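Local coordinates for putative riboflavin biosynthesis protein (Shewanella loihica, PDB 3KY8) that probably acts as a reductase of riboflavin biosynthesis, reducing 5-amino-6-(5-phosphoribosylamino)uracil or a related compound, at residues A[76-79]-A[83-86]; A[66-71]-A[135-140]. All blocks are in the same frame, centred on the assembly; numbering follows the deposited sequence.

Contact 2 uses strand 66-70 and contact 1 the end of helix 71-77, which follows it directly in the chain. Their centres are 15 Å apart, yet they touch through Tyr86: its CE1 lies 3.6 Å from Leu67 CD2, and its OH lies 3.6 Å from Met69 CE. The loop residue of contact 1 thus packs on side chains of the contact 2 strand. Contact 2 holds a sulfate between Gly70 and the start of helix 135-143, and Thr73 of helix 71-77 also binds it. An unidentified molecule, probably from the crystallisation liquor, hydrogen-bonds to Gly135 N, and one comes within about 4 Å of the Tyr86 side chain, which is consistent with a pocket nearby.

Contact 1 of 2, residues A[76-79]-A[83-86]; sequences MVLS and DWPY
Val77 meets three successive loop residues with its two methyl groups. CG1 lies 3.8 Å from Trp84 CZ3, touching the benzo part of the indole obliquely, and the same methyl packs 4.0 Å from Pro85 CD. CG1 stands anti to the backbone N (chi1 177°), which turns it to the indole and the proline while CG2 extends to the phenol, 4.0 Å from Tyr86 OH. A branched, compact valine suits this spot because it can fill two directions at once. Leu78 adds a looser touch, its CD2 4.3 Å from Trp84 CZ3. No hydrogen bond joins the segments, so the contact rests on van der Waals packing, mostly between apolar groups.

It forms where helix 71-77 ends, with Leu78 the first residue to leave helical geometry, and the chain folds back over the helix end before entering strand 90-93. This is the connection of a beta-alpha-beta crossover, strands 66-70 and 90-93 being parallel neighbours in the sheet. The loop residues also brace one another. Pro85 CD and Tyr86 CD2 both lie over one face of the indole toward its rim, CD2 3.6 Å above the plane, while Trp84 NE1 is in the plane of the phenol ring at its edge. Farther out, Tyr104 meets the Trp84 ring edge-to-face and also touches Leu78, whereas Lys107 packs against the indole and Pro101 against Leu78.

Contact 2 of 2, residues A[66-71]-A[135-140]; sequences GLVMGR and GVTIQN. With SO4 (sulfate ion), chain E.
Thr137 OG1 comes within 3.1 Å of Gly70 N, yet the angle is too poor for a hydrogen bond; the hydroxyl gives its proton to a sulfate instead, 2.6 Å away at O3. The Thr137 backbone N also donates to O3, and Val136 N reaches O1 at 3.1 Å in a fairly straight bond (160°). Thr137 OG1 lies beside its own backbone N (chi1 -55°), letting hydroxyl and amide grip one oxygen together. Gly70 CA is just 3.2 Å from sulfate O2, and a side chain there would collide with both the anion and the threonine hydroxyl.

In this dihydrofolate reductase-like fold, helix 135-143 follows strand 129-133, and its segment 135-140 runs at 114° to strand 66-70. The sulfate, probably from the crystallisation liquor, sits at the amino end of this helix, a position consistent with a phosphate-binding site, as in related reductases.

The other branch of Thr137 serves packing: CG2 rests 4.1 Å from Val68 CG1, and Ile132 touches both side chains. A valine here, lacking the hydroxyl, would probably weaken the grip on O3, one of this residue's two bonds to it being missing. Next along the helix, Ile138 packs on Val24 and Ile26 of strand 21-29.

Contact 1 of 2, residues A[76-79]-A[83-86]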
loop_
_atom_site.group_PDB
_atom_site.type_symbol
_atom_site.label_atom_id
_atom_site.label_comp_id
_atom_site.label_asym_id
_atom_site.label_seq_id
_atom_site.Cartn_x
_atom_site.Cartn_y
_atom_site.Cartn_z
HETATM N N MSE A 76 -14.739 -5.091 -17.461
HETATM C CA MSE A 76 -14.039 -6.315 -17.091
HETATM C C MSE A 76 -14.925 -7.343 -16.468
HETATM O O MSE A 76 -14.620 -8.538 -16.527
HETATM C CB MSE A 76 -12.883 -6.036 -16.132
HETATM C CG MSE A 76 -11.792 -5.197 -16.758
HETATM SE SE MSE A 76 -10.953 -6.072 -18.325
HETATM C CE MSE A 76 -9.817 -7.305 -17.353
ATOM N N VAL A 77 -16.022 -6.923 -15.860
ATOM C CA VAL A 77 -16.946 -7.903 -15.250
ATOM C C VAL A 77 -17.858 -8.415 -16.357
ATOM O O VAL A 77 -18.005 -9.618 -16.495
ATOM C CB VAL A 77 -17.761 -7.332 -14.017
ATOM C CG1 VAL A 77 -18.740 -8.364 -13.486
ATOM C CG2 VAL A 77 -16.833 -6.901 -12.890
ATOM N N LEU A 78 -18.464 -7.520 -17.148
ATOM C CA LEU A 78 -19.320 -7.942 -18.255
ATOM C C LEU A 78 -18.485 -8.785 -19.181
ATOM O O LEU A 78 -17.382 -8.388 -19.586
ATOM C CB LEU A 78 -19.835 -6.779 -19.083
ATOM C CG LEU A 78 -20.773 -5.739 -18.528
ATOM C CD1 LEU A 78 -20.772 -4.581 -19.524
ATOM C CD2 LEU A 78 -22.172 -6.296 -18.305
ATOM N N SER A 79 -19.013 -9.960 -19.508
ATOM C CA SER A 79 -18.420 -10.825 -20.498
ATOM C C SER A 79 -19.505 -11.788 -20.974
ATOM O O SER A 79 -20.605 -11.866 -20.390
ATOM C CB SER A 79 -17.153 -11.529 -19.949
ATOM O OG SER A 79 -17.423 -12.754 -19.292
ATOM N N ASP A 83 -20.918 -14.971 -14.820
ATOM C CA ASP A 83 -22.006 -15.166 -13.887
ATOM C C ASP A 83 -21.996 -13.928 -13.019
ATOM O O ASP A 83 -21.102 -13.752 -12.202
ATOM C CB ASP A 83 -21.848 -16.441 -13.062
ATOM C CG ASP A 83 -21.823 -17.700 -13.923
ATOM O OD1 ASP A 83 -22.829 -17.996 -14.626
ATOM O OD2 ASP A 83 -20.786 -18.402 -13.865
ATOM N N TRP A 84 -22.994 -13.072 -13.214
ATOM C CA TRP A 84 -23.076 -11.799 -12.514
ATOM C C TRP A 84 -22.945 -12.046 -11.020
ATOM O O TRP A 84 -23.693 -12.849 -10.456
ATOM C CB TRP A 84 -24.407 -11.143 -12.822
ATOM C CG TRP A 84 -24.506 -9.747 -12.375
ATOM C CD1 TRP A 84 -25.297 -9.264 -11.388
ATOM C CD2 TRP A 84 -23.759 -8.631 -12.883
ATOM N NE1 TRP A 84 -25.124 -7.905 -11.270
ATOM C CE2 TRP A 84 -24.193 -7.494 -12.188
ATOM C CE3 TRP A 84 -22.800 -8.485 -13.887
ATOM C CZ2 TRP A 84 -23.692 -6.229 -12.449
ATOM C CZ3 TRP A 84 -22.302 -7.232 -14.149
ATOM C CH2 TRP A 84 -22.746 -6.117 -13.421
ATOM N N PRO A 85 -21.950 -11.429 -10.379
ATOM C CA PRO A 85 -21.707 -11.765 -8.981
ATOM C C PRO A 85 -22.404 -10.953 -7.920
ATOM O O PRO A 85 -22.213 -11.255 -6.734
ATOM C CB PRO A 85 -20.212 -11.561 -8.855
ATOM C CG PRO A 85 -19.902 -10.513 -9.818
ATOM C CD PRO A 85 -20.915 -10.533 -10.908
ATOM N N TYR A 86 -23.192 -9.948 -8.323
ATOM C CA TYR A 86 -23.811 -8.989 -7.377
ATOM C C TYR A 86 -25.295 -9.149 -7.222
ATOM O O TYR A 86 -26.024 -9.171 -8.214
ATOM C CB TYR A 86 -23.549 -7.577 -7.811
ATOM C CG TYR A 86 -22.130 -7.343 -8.132
ATOM C CD1 TYR A 86 -21.157 -7.320 -7.131
ATOM C CD2 TYR A 86 -21.742 -7.152 -9.449
ATOM C CE1 TYR A 86 -19.842 -7.118 -7.449
ATOM C CE2 TYR A 86 -20.450 -6.954 -9.780
ATOM C CZ TYR A 86 -19.495 -6.942 -8.787
ATOM O OH TYR A 86 -18.207 -6.728 -9.179
#

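Contact 2 of 2, residues A[66-71]-A[135-140]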
loop_
_atom_site.group_PDB
_atom_site.type_symbol
_atom_site.label_atom_id
_atom_site.label_comp_id
_atom_site.label_asym_id
_atom_site.label_seq_id
_atom_site.Cartn_x
_atom_site.Cartn_y
_atom_site.Cartn_z
ATOM N N GLY A 66 -26.259 -1.040 -2.645
ATOM C CA GLY A 66 -25.910 -0.989 -4.052
ATOM C C GLY A 66 -24.433 -0.749 -4.142
ATOM O O GLY A 66 -23.771 -0.585 -3.142
ATOM N N LEU A 67 -23.947 -0.722 -5.362
ATOM C CA LEU A 67 -22.558 -0.503 -5.687
ATOM C C LEU A 67 -22.509 0.738 -6.560
ATOM O O LEU A 67 -23.436 0.979 -7.333
ATOM C CB LEU A 67 -22.004 -1.697 -6.493
ATOM C CG LEU A 67 -21.420 -2.950 -5.805
ATOM C CD1 LEU A 67 -22.415 -4.002 -5.372
ATOM C CD2 LEU A 67 -20.409 -3.639 -6.726
ATOM N N VAL A 68 -21.452 1.539 -6.421
ATOM C CA VAL A 68 -21.122 2.593 -7.396
ATOM C C VAL A 68 -19.780 2.182 -7.997
ATOM O O VAL A 68 -18.803 2.010 -7.274
ATOM C CB VAL A 68 -21.024 4.003 -6.773
ATOM C CG1 VAL A 68 -20.597 5.037 -7.811
ATOM C CG2 VAL A 68 -22.314 4.414 -6.202
HETATM N N MSE A 69 -19.766 1.977 -9.313
HETATM C CA MSE A 69 -18.637 1.318 -10.048
HETATM C C MSE A 69 -18.281 2.125 -11.277
HETATM O O MSE A 69 -19.145 2.770 -11.881
HETATM C CB MSE A 69 -19.115 -0.054 -10.502
HETATM C CG MSE A 69 -18.115 -0.839 -11.280
HETATM SE SE MSE A 69 -18.812 -2.529 -11.861
HETATM C CE MSE A 69 -19.129 -3.387 -10.159
ATOM N N GLY A 70 -17.025 2.105 -11.691
ATOM C CA GLY A 70 -16.690 2.811 -12.955
ATOM C C GLY A 70 -16.880 1.917 -14.157
ATOM O O GLY A 70 -17.113 0.740 -13.997
ATOM N N ARG A 71 -16.744 2.478 -15.359
ATOM C CA ARG A 71 -16.885 1.699 -16.597
ATOM C C ARG A 71 -15.729 0.728 -16.796
ATOM O O ARG A 71 -15.943 -0.336 -17.332
ATOM C CB ARG A 71 -17.076 2.584 -17.852
ATOM C CG ARG A 71 -17.872 1.900 -18.993
ATOM C CD ARG A 71 -18.364 2.880 -20.120
ATOM N NE ARG A 71 -18.998 2.183 -21.258
ATOM N N GLY A 135 -10.859 1.682 -9.377
ATOM C CA GLY A 135 -9.773 2.594 -9.060
ATOM C C GLY A 135 -10.044 4.050 -9.343
ATOM O O GLY A 135 -9.817 4.894 -8.481
ATOM N N VAL A 136 -10.523 4.357 -10.540
ATOM C CA VAL A 136 -10.817 5.732 -10.886
ATOM C C VAL A 136 -11.956 6.244 -10.017
ATOM O O VAL A 136 -11.901 7.360 -9.567
ATOM C CB VAL A 136 -11.083 5.949 -12.400
ATOM C CG1 VAL A 136 -11.359 7.478 -12.750
ATOM C CG2 VAL A 136 -9.868 5.440 -13.206
ATOM N N THR A 137 -12.964 5.419 -9.774
ATOM C CA THR A 137 -14.136 5.816 -8.990
ATOM C C THR A 137 -13.741 6.074 -7.565
ATOM O O THR A 137 -14.073 7.117 -7.019
ATOM C CB THR A 137 -15.282 4.749 -9.069
ATOM O OG1 THR A 137 -15.603 4.509 -10.445
ATOM C CG2 THR A 137 -16.537 5.216 -8.370
ATOM N N ILE A 138 -13.000 5.146 -6.970
ATOM C CA ILE A 138 -12.490 5.307 -5.597
ATOM C C ILE A 138 -11.621 6.563 -5.489
ATOM O O ILE A 138 -11.790 7.408 -4.596
ATOM C CB ILE A 138 -11.687 4.022 -5.134
ATOM C CG1 ILE A 138 -12.645 2.818 -5.019
ATOM C CG2 ILE A 138 -10.932 4.260 -3.788
ATOM C CD1 ILE A 138 -11.907 1.457 -4.912
ATOM N N GLN A 139 -10.717 6.724 -6.444
ATOM C CA GLN A 139 -9.851 7.908 -6.474
ATOM C C GLN A 139 -10.675 9.179 -6.510
ATOM O O GLN A 139 -10.402 10.121 -5.759
ATOM C CB GLN A 139 -8.875 7.827 -7.628
ATOM C CG GLN A 139 -7.755 6.817 -7.326
ATOM C CD GLN A 139 -7.013 6.372 -8.545
ATOM O OE1 GLN A 139 -6.826 7.151 -9.446
ATOM N NE2 GLN A 139 -6.599 5.094 -8.587
ATOM N N ASN A 140 -11.722 9.184 -7.322
ATOM C CA ASN A 140 -12.603 10.343 -7.432
ATOM C C ASN A 140 -13.409 10.645 -6.176
ATOM O O ASN A 140 -13.521 11.821 -5.794
ATOM C CB ASN A 140 -13.495 10.241 -8.675
ATOM C CG ASN A 140 -12.736 10.552 -9.946
ATOM O OD1 ASN A 140 -11.741 11.276 -9.937
ATOM N ND2 ASN A 140 -13.191 10.006 -11.037
HETATM S S SO4 E . -13.126 2.409 -12.707
HETATM O O1 SO4 E . -11.689 2.433 -12.698
HETATM O O2 SO4 E . -13.618 3.082 -13.879
HETATM O O3 SO4 E . -13.634 3.178 -11.580
HETATM O O4 SO4 E . -13.561 1.037 -12.645
#